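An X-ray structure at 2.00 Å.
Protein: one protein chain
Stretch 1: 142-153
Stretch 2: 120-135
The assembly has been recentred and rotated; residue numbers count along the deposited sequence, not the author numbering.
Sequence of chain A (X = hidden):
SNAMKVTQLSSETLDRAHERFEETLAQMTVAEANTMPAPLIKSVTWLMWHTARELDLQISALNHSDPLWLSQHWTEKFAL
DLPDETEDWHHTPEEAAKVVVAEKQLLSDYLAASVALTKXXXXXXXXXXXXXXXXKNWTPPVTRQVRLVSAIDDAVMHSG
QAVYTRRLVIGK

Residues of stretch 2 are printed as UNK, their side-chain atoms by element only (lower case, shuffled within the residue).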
# COMPACT_ATOMS: atom_id res chain seq x y z
N VAL A 142 6.50 -3.75 -20.79
CA VAL A 142 5.42 -3.82 -19.84
C VAL A 142 4.42 -4.88 -20.32
O VAL A 142 3.93 -4.81 -21.45
CB VAL A 142 4.71 -2.47 -19.72
CG1 VAL A 142 3.55 -2.57 -18.73
CG2 VAL A 142 5.72 -1.38 -19.34
N THR A 143 4.12 -5.82 -19.44
CA THR A 143 3.15 -6.87 -19.69
C THR A 143 1.88 -6.57 -18.93
O THR A 143 1.84 -5.69 -18.07
CB THR A 143 3.68 -8.19 -19.14
OG1 THR A 143 3.92 -8.05 -17.71
CG2 THR A 143 4.98 -8.62 -19.86
N ARG A 144 0.84 -7.35 -19.23
CA ARG A 144 -0.43 -7.21 -18.53
C ARG A 144 -0.20 -7.33 -17.00
O ARG A 144 -0.77 -6.58 -16.21
CB ARG A 144 -1.39 -8.27 -19.02
CG ARG A 144 -2.84 -8.05 -18.71
CD ARG A 144 -3.69 -9.06 -19.48
NE ARG A 144 -3.39 -9.06 -20.91
CZ ARG A 144 -3.93 -8.22 -21.79
NH1 ARG A 144 -4.82 -7.32 -21.44
NH2 ARG A 144 -3.57 -8.31 -23.05
N GLN A 145 0.64 -8.29 -16.64
CA GLN A 145 0.90 -8.63 -15.26
C GLN A 145 1.51 -7.47 -14.50
O GLN A 145 1.06 -7.13 -13.41
CB GLN A 145 1.84 -9.83 -15.21
CG GLN A 145 2.14 -10.29 -13.80
CD GLN A 145 2.61 -11.73 -13.77
OE1 GLN A 145 2.00 -12.58 -14.41
NE2 GLN A 145 3.67 -12.00 -13.00
N VAL A 146 2.51 -6.83 -15.12
CA VAL A 146 3.19 -5.66 -14.53
C VAL A 146 2.18 -4.52 -14.29
O VAL A 146 2.16 -3.88 -13.24
CB VAL A 146 4.38 -5.23 -15.43
CG1 VAL A 146 4.87 -3.83 -15.06
CG2 VAL A 146 5.54 -6.25 -15.29
N ARG A 147 1.28 -4.33 -15.25
CA ARG A 147 0.32 -3.24 -15.16
C ARG A 147 -0.69 -3.51 -14.04
O ARG A 147 -1.03 -2.60 -13.28
CB ARG A 147 -0.34 -3.08 -16.51
CG ARG A 147 -1.44 -2.14 -16.63
CD ARG A 147 -1.02 -0.70 -16.48
NE ARG A 147 0.30 -0.31 -16.99
CZ ARG A 147 0.55 0.19 -18.20
NH1 ARG A 147 -0.38 0.31 -19.12
NH2 ARG A 147 1.78 0.57 -18.49
N LEU A 148 -1.15 -4.76 -13.93
CA LEU A 148 -2.04 -5.19 -12.86
C LEU A 148 -1.41 -5.05 -11.47
O LEU A 148 -2.07 -4.61 -10.55
CB LEU A 148 -2.49 -6.64 -13.07
CG LEU A 148 -3.47 -6.83 -14.25
CD1 LEU A 148 -3.75 -8.32 -14.56
CD2 LEU A 148 -4.79 -6.05 -13.97
N VAL A 149 -0.16 -5.45 -11.32
CA VAL A 149 0.55 -5.29 -10.05
C VAL A 149 0.72 -3.80 -9.68
O VAL A 149 0.57 -3.40 -8.51
CB VAL A 149 1.90 -6.01 -10.08
CG1 VAL A 149 2.74 -5.65 -8.86
CG2 VAL A 149 1.74 -7.52 -10.17
N SER A 150 1.04 -2.98 -10.70
CA SER A 150 1.17 -1.55 -10.52
C SER A 150 -0.14 -0.95 -10.05
O SER A 150 -0.14 -0.07 -9.16
CB SER A 150 1.60 -0.85 -11.83
OG SER A 150 2.94 -1.18 -12.10
N ALA A 151 -1.26 -1.40 -10.63
CA ALA A 151 -2.58 -0.86 -10.25
C ALA A 151 -2.95 -1.21 -8.82
O ALA A 151 -3.42 -0.34 -8.08
CB ALA A 151 -3.63 -1.27 -11.20
N ILE A 152 -2.69 -2.43 -8.38
CA ILE A 152 -2.96 -2.83 -7.00
C ILE A 152 -2.02 -2.09 -6.04
O ILE A 152 -2.47 -1.56 -5.02
CB ILE A 152 -2.78 -4.36 -6.78
CG1 ILE A 152 -3.76 -5.19 -7.63
CG2 ILE A 152 -2.94 -4.73 -5.31
CD1 ILE A 152 -5.22 -4.88 -7.41
N ASP A 153 -0.73 -2.03 -6.38
CA ASP A 153 0.29 -1.30 -5.57
C ASP A 153 -0.10 0.18 -5.32
O ASP A 153 -0.00 0.70 -4.21
CB ASP A 153 1.67 -1.43 -6.24
CG ASP A 153 2.73 -0.51 -5.65
OD1 ASP A 153 3.04 -0.70 -4.46
OD2 ASP A 153 3.26 0.39 -6.39
N UNK A 120 -13.83 -7.43 -11.50
CA UNK A 120 -14.41 -8.10 -12.64
C UNK A 120 -13.33 -8.46 -13.65
O UNK A 120 -13.31 -9.58 -14.13
o UNK A 120 -15.94 -7.84 -14.50
c UNK A 120 -15.44 -7.21 -13.33
N UNK A 121 -12.42 -7.54 -13.93
CA UNK A 121 -11.35 -7.83 -14.88
C UNK A 121 -10.47 -8.96 -14.33
O UNK A 121 -10.17 -9.92 -15.06
c UNK A 121 -7.61 -7.29 -18.30
c UNK A 121 -10.50 -6.57 -15.19
c UNK A 121 -9.48 -6.81 -16.28
c UNK A 121 -9.83 -6.70 -17.62
c UNK A 121 -7.24 -7.40 -17.00
o UNK A 121 -6.69 -7.55 -19.27
c UNK A 121 -8.18 -7.15 -15.99
c UNK A 121 -8.90 -6.94 -18.63
N UNK A 122 -10.11 -8.86 -13.05
CA UNK A 122 -9.24 -9.84 -12.42
C UNK A 122 -9.86 -11.23 -12.44
O UNK A 122 -9.17 -12.23 -12.59
c UNK A 122 -8.90 -9.45 -10.96
c UNK A 122 -7.85 -8.34 -10.82
c UNK A 122 -7.64 -7.98 -9.36
c UNK A 122 -6.56 -8.77 -11.43
N UNK A 123 -11.17 -11.28 -12.26
CA UNK A 123 -11.89 -12.54 -12.24
C UNK A 123 -12.02 -13.18 -13.62
O UNK A 123 -12.28 -14.38 -13.73
c UNK A 123 -13.23 -12.12 -10.15
o UNK A 123 -14.15 -11.42 -9.60
o UNK A 123 -12.26 -12.63 -9.51
c UNK A 123 -13.27 -12.33 -11.65
N UNK A 124 -11.86 -12.38 -14.68
CA UNK A 124 -12.06 -12.87 -16.04
C UNK A 124 -10.77 -13.01 -16.85
O UNK A 124 -10.75 -13.72 -17.85
c UNK A 124 -15.47 -11.13 -16.79
c UNK A 124 -13.08 -12.01 -16.78
o UNK A 124 -15.99 -10.21 -16.16
n UNK A 124 -15.76 -11.38 -18.07
c UNK A 124 -14.47 -12.06 -16.13
N UNK A 125 -9.69 -12.37 -16.41
CA UNK A 125 -8.42 -12.52 -17.11
C UNK A 125 -7.99 -13.99 -17.05
O UNK A 125 -8.08 -14.62 -16.00
c UNK A 125 -7.34 -11.57 -16.53
c UNK A 125 -6.86 -12.05 -15.20
c UNK A 125 -6.17 -11.40 -17.51
c UNK A 125 -6.60 -10.84 -18.88
N UNK A 126 -7.56 -14.54 -18.19
CA UNK A 126 -6.96 -15.88 -18.27
C UNK A 126 -5.47 -15.80 -18.00
O UNK A 126 -4.80 -14.82 -18.34
c UNK A 126 -9.98 -16.13 -21.57
n UNK A 126 -10.81 -15.48 -20.46
c UNK A 126 -9.16 -17.36 -21.11
c UNK A 126 -7.23 -16.55 -19.64
c UNK A 126 -8.61 -17.21 -19.70
N UNK A 127 -4.96 -16.83 -17.35
CA UNK A 127 -3.60 -16.85 -16.86
C UNK A 127 -2.57 -16.73 -18.00
O UNK A 127 -1.49 -16.20 -17.82
o UNK A 127 -2.74 -20.38 -14.38
o UNK A 127 -0.70 -20.23 -15.28
c UNK A 127 -3.41 -18.13 -16.06
c UNK A 127 -1.82 -19.73 -14.96
c UNK A 127 -2.10 -18.28 -15.31
N UNK A 128 -2.93 -17.25 -19.17
CA UNK A 128 -2.08 -17.17 -20.35
C UNK A 128 -1.92 -15.72 -20.86
O UNK A 128 -0.90 -15.37 -21.46
o UNK A 128 -3.27 -21.34 -19.73
c UNK A 128 -2.64 -18.07 -21.46
c UNK A 128 -3.44 -20.14 -20.08
o UNK A 128 -4.34 -19.41 -19.57
c UNK A 128 -2.49 -19.57 -21.17
N UNK A 129 -2.93 -14.89 -20.60
CA UNK A 129 -2.92 -13.49 -21.02
C UNK A 129 -1.98 -12.62 -20.18
O UNK A 129 -1.63 -11.52 -20.61
n UNK A 129 -7.34 -12.34 -22.54
o UNK A 129 -7.28 -13.34 -20.51
c UNK A 129 -5.31 -13.51 -21.89
c UNK A 129 -4.32 -12.90 -20.95
c UNK A 129 -6.73 -13.05 -21.59
N UNK A 130 -1.60 -13.08 -18.99
CA UNK A 130 -0.78 -12.26 -18.10
C UNK A 130 0.62 -11.95 -18.66
O UNK A 130 1.20 -10.93 -18.32
c UNK A 130 -1.64 -13.72 -14.58
c UNK A 130 -2.40 -11.46 -15.50
c UNK A 130 -0.66 -12.89 -16.70
c UNK A 130 -1.93 -12.90 -15.84
N UNK A 131 1.14 -12.82 -19.52
CA UNK A 131 2.46 -12.60 -20.11
C UNK A 131 2.42 -11.69 -21.34
O UNK A 131 3.46 -11.38 -21.90
o UNK A 131 2.38 -14.59 -21.50
c UNK A 131 3.11 -13.94 -20.49
N UNK A 132 1.23 -11.29 -21.78
CA UNK A 132 1.12 -10.45 -22.98
C UNK A 132 1.86 -9.11 -22.81
O UNK A 132 1.62 -8.42 -21.84
o UNK A 132 -2.39 -11.19 -23.82
o UNK A 132 -0.53 -12.34 -24.16
c UNK A 132 -1.14 -11.31 -23.77
c UNK A 132 -0.34 -10.12 -23.24
N UNK A 133 2.68 -8.74 -23.79
CA UNK A 133 3.30 -7.41 -23.81
C UNK A 133 2.29 -6.33 -24.25
O UNK A 133 1.74 -6.37 -25.35
c UNK A 133 4.59 -7.40 -24.71
c UNK A 133 5.14 -5.98 -24.92
c UNK A 133 5.65 -8.30 -24.10
N UNK A 134 2.05 -5.36 -23.38
CA UNK A 134 1.12 -4.27 -23.67
C UNK A 134 1.84 -2.97 -24.05
O UNK A 134 1.24 -2.11 -24.71
c UNK A 134 -0.27 -3.18 -20.22
c UNK A 134 -0.83 -5.26 -22.31
c UNK A 134 0.72 -3.63 -21.23
c UNK A 134 0.08 -4.02 -22.54
N UNK A 135 3.11 -2.83 -23.66
CA UNK A 135 3.93 -1.69 -24.12
C UNK A 135 5.37 -2.12 -24.32
O UNK A 135 6.09 -2.30 -23.36
o UNK A 135 5.25 0.73 -24.71
c UNK A 135 3.88 -0.51 -23.13
o UNK A 135 4.16 1.87 -23.20
c UNK A 135 4.47 0.79 -23.73

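Position 120 carries one carbon and then one oxygen, out of reach of stretch 1; a lone hydroxyl-bearing carbon, with no second branch, is S120. Position 121 has one carbon, then a six-carbon ring bearing an oxygen, which is Y121. Its OH lies 2.9 Å from R144 NH1, which sits at the ring edge, and its CD2 is 4.1 Å from L148 CD2.

At 122, four carbons fork at the second, the pattern of L122; CB leaves sideways, but the end comes nearer, placing CD2 4.1 Å from L148 CD2 and CD1 4.4 Å from I152 CD1. Position 123 has two carbons, the second carrying two oxygens: D123, out of reach. Position 124 has three carbons ending in one oxygen and one nitrogen, so an amide, Q124, also out of reach.

Four carbons forked at the first, one arm two carbons long, identify 125 as I125; its CD1 approaches R144 CD at 3.5 Å. At 126 four carbons in a row end in nitrogen, giving K126. Positions 127 and 128 each show three carbons, the third with two oxygens: E127 and E128. None of these last three touches stretch 1.

Position 129 has three carbons, the third with one oxygen and one nitrogen: Q129. Its OE1 accepts from K126 N at 2.6 Å, while its backbone O accepts from R144 NE at 3.0 Å. Position 130 again has four carbons forked at the second. This is L130, whose CD2 packs 3.5 Å from L148 CD1 and whose O accepts from Q145 N at 3.2 Å. One carbon and one oxygen at 131, with CB pointing away, give S131.

At 132, there are two carbons, the second carrying two oxygens: D132. Its OD2 forms a salt bridge with R144 NH2 at 3.2 Å, and its O accepts from R144 N at 2.9 Å. Position 133 has one carbon carrying two more, hence V133, with CG2 4.3 Å from T143 CG2. Position 134 has four carbons, forked at the first, with one arm two carbons long, the pattern already seen at 125: I134. It puts CG1 3.9 Å from V142 CG1, CG2 over one face of the R144 guanidinium and CD1 over one face of that of R147. Position 135, two carbons, the second carrying two oxygens, is D135, its CB 4.0 Å from V142 CB.

The contact joins a short antiparallel pairing to a helix start. V142 N donates to D135 O at 3.0 Å, and V142 O receives both I134 N at 2.7 Å and D135 N at 3.1 Å; the register shifts by one before T143 pairs with V133, a beta bulge. T143 then caps the helix, its OG1 accepting from V146 N at 3.2 Å. The neighbouring R144 and Q145 backbone amides, at the first turn and thus without acceptors one turn back in the helix, are met by D132 O and L130 O. R144 extends alongside, with D132 OD2, Q129 O and Y121 OH near its guanidinium plane, while L148 fills the apolar space among Y121, L122 and L130.

Stretch 2 (120-135) SYLDQIKEEQLSDVID
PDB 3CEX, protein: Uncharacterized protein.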